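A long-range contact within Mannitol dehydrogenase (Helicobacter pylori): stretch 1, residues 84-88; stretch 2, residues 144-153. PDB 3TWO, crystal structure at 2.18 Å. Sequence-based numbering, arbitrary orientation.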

# COMPACT_ATOMS: atom_id res chain seq x y z
N ASP B 84 16.62 38.84 7.40
CA ASP B 84 15.65 37.75 7.77
C ASP B 84 16.31 36.40 8.02
O ASP B 84 17.24 35.98 7.28
N VAL B 85 15.80 35.70 9.03
CA VAL B 85 16.29 34.35 9.33
C VAL B 85 15.42 33.31 8.62
O VAL B 85 14.19 33.33 8.73
N VAL B 86 16.05 32.38 7.89
CA VAL B 86 15.31 31.55 6.98
C VAL B 86 15.82 30.13 6.87
O VAL B 86 16.93 29.84 7.24
N GLY B 87 15.03 29.25 6.28
CA GLY B 87 15.52 27.90 6.02
C GLY B 87 15.25 27.49 4.60
O GLY B 87 14.33 28.04 3.94
N VAL B 88 16.07 26.54 4.11
CA VAL B 88 15.88 25.92 2.81
C VAL B 88 15.88 24.40 2.97
O VAL B 88 16.71 23.84 3.74
N ILE B 144 11.84 29.18 3.55
CA ILE B 144 10.99 29.08 4.73
C ILE B 144 11.34 30.23 5.68
O ILE B 144 12.53 30.47 5.93
N SER B 145 10.34 30.90 6.25
CA SER B 145 10.60 31.96 7.20
C SER B 145 10.81 31.39 8.62
O SER B 145 10.09 30.49 9.05
N VAL B 146 11.83 31.86 9.32
CA VAL B 146 12.18 31.26 10.63
C VAL B 146 12.22 32.37 11.67
O VAL B 146 12.81 33.44 11.41
N ASP B 147 11.60 32.14 12.84
CA ASP B 147 11.61 33.13 13.94
C ASP B 147 13.04 33.53 14.29
O ASP B 147 13.85 32.66 14.54
N LYS B 148 13.34 34.81 14.37
CA LYS B 148 14.70 35.30 14.65
C LYS B 148 15.32 34.86 16.01
O LYS B 148 16.56 34.89 16.17
N ASN B 149 14.49 34.44 16.97
CA ASN B 149 15.02 33.91 18.24
C ASN B 149 15.11 32.38 18.36
O ASN B 149 15.61 31.88 19.35
N ALA B 150 14.66 31.64 17.35
CA ALA B 150 14.77 30.20 17.36
C ALA B 150 16.26 29.75 17.36
O ALA B 150 17.10 30.40 16.73
N PRO B 151 16.60 28.64 18.07
CA PRO B 151 18.02 28.17 17.98
C PRO B 151 18.31 27.59 16.57
O PRO B 151 17.76 26.55 16.17
N LEU B 152 19.14 28.28 15.80
CA LEU B 152 19.23 28.05 14.36
C LEU B 152 19.91 26.73 14.00
O LEU B 152 19.59 26.10 12.98
N GLU B 153 20.84 26.31 14.85
CA GLU B 153 21.48 24.99 14.72
C GLU B 153 20.44 23.85 14.85
O GLU B 153 20.55 22.84 14.16

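Packing of residues 144-153 against the strand 85-88 in mannitol dehydrogenase, followed along the second stretch. The two segments meet as antiparallel strands, and all the hydrogen bonds between them are backbone to backbone; the side chains add an apolar patch centred on Val85. Together the two stretches bury 356 Å² of surface.

Ile144 pairs with Gly87 in a hydrogen-bonded bridge: Ile144 N donates to Gly87 O (2.8 Å, 168°) and Gly87 N donates to Ile144 O (2.8 Å, 159°). Its side chain, chi1 m and chi2 m, starts on the sheet face that a CB of Gly87 would also occupy, but its end leads away from the first strand. Gly87 has no side chain, and Val146 CG2 covers its backbone, 3.7 Å from Gly87 N. Ile144 O also lies 3.2 Å from Val86 CA, as expected where antiparallel strands run close together.

Ser145 faces Val86 in the non-hydrogen-bonded pair, with Ser145 CA and Val86 CA 4.7 Å apart. Both side chains project from the same face of the sheet, the one opposite Ile144. Ser145 is t and Val86 is m. Ser145 gives up little surface here, and its OG makes no hydrogen bond to the first stretch.

Val146 turns its side chain toward the first strand and is buried. Its backbone N donates to Val85 O (2.8 Å, 144°), the third hydrogen bond across the interface. Val85 O also comes within 3.0 Å of Val146 O, but both are acceptors and no bond can join them. With chi1 t, the two methyls of Val146 reach different neighbours: CG2, besides its contact with Gly87 N, lies 3.7 Å from Val86 C, while CG1 meets Val85 CG1 at 4.1 Å.

Asp147 points away and opens a type I turn that ends at Ala150. Its OD1 accepts from Asn149 N (2.8 Å), and its backbone O accepts from Ala150 N (3.1 Å), so the carboxylate serves the turn rather than the first stretch. Lys148, chi1 p, directs CB sideways; Val85 CG2 packs 4.0 Å from Lys148 CA and 4.1 Å from Lys148 CB, while the ammonium end leads away, leaving a purely apolar contact. Asn149, chi1 m, also points away. Ala150 points its methyl toward the first stretch but stays too far off to touch it, and Pro151, at the N-cap position of the following helix, is out of reach.

Leu152, in the first turn of that helix, points toward the strand again. Its chi1 of -135° lies between wells and chi2 is p; CD1 packs 3.4 Å from Val85 CG1, a tight apolar contact. Val85, chi1 t and pointing toward the second stretch, thus touches Val146 and Leu152 through CG1 and Lys148 through CG2, and it has the largest area covered in this contact. Glu153 is out of reach.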

# COMPACT_ATOMS: atom_id res chain seq x y z
CB ASP B 84 14.57 37.50 6.71
CG ASP B 84 13.49 38.57 6.70
OD1 ASP B 84 13.50 39.47 7.57
OD2 ASP B 84 12.65 38.54 5.78
CB VAL B 85 16.42 34.10 10.88
CG1 VAL B 85 17.11 32.78 11.08
CG2 VAL B 85 17.27 35.23 11.57
CB VAL B 86 15.35 32.17 5.53
CG1 VAL B 86 14.61 33.49 5.49
CG2 VAL B 86 16.78 32.37 5.07
CB VAL B 88 16.96 26.39 1.78
CG1 VAL B 88 16.78 25.73 0.41
CG2 VAL B 88 16.93 27.91 1.68
CB ILE B 144 11.20 27.68 5.42
CG1 ILE B 144 11.00 26.54 4.35
CG2 ILE B 144 10.40 27.55 6.77
CD1 ILE B 144 9.69 26.66 3.54
CB SER B 145 9.41 32.89 7.20
OG SER B 145 9.50 33.67 8.32
CB VAL B 146 13.55 30.57 10.59
CG1 VAL B 146 14.02 30.20 12.00
CG2 VAL B 146 13.50 29.33 9.65
CB ASP B 147 11.02 32.49 15.19
CG ASP B 147 10.76 33.51 16.26
OD1 ASP B 147 11.68 34.12 16.83
OD2 ASP B 147 9.58 33.74 16.47
CB LYS B 148 14.78 36.82 14.48
CG LYS B 148 13.66 37.59 15.18
CD LYS B 148 14.08 38.99 15.68
CE LYS B 148 12.94 39.67 16.45
NZ LYS B 148 12.69 41.07 15.93
CB ASN B 149 14.27 34.48 19.44
CG ASN B 149 14.55 35.96 19.63
OD1 ASN B 149 13.67 36.78 19.38
ND2 ASN B 149 15.79 36.31 20.04
CB ALA B 150 14.03 29.63 16.15
CB PRO B 151 18.13 27.10 19.07
CG PRO B 151 16.67 26.57 19.25
CD PRO B 151 15.78 27.82 18.99
CB LEU B 152 20.00 29.18 13.74
CG LEU B 152 19.41 29.74 12.48
CD1 LEU B 152 17.86 29.87 12.57
CD2 LEU B 152 20.10 31.10 12.24
CB GLU B 153 22.68 24.85 15.68
CG GLU B 153 22.44 24.44 17.18
CD GLU B 153 21.85 25.54 18.03
OE1 GLU B 153 21.69 26.67 17.55
OE2 GLU B 153 21.52 25.26 19.20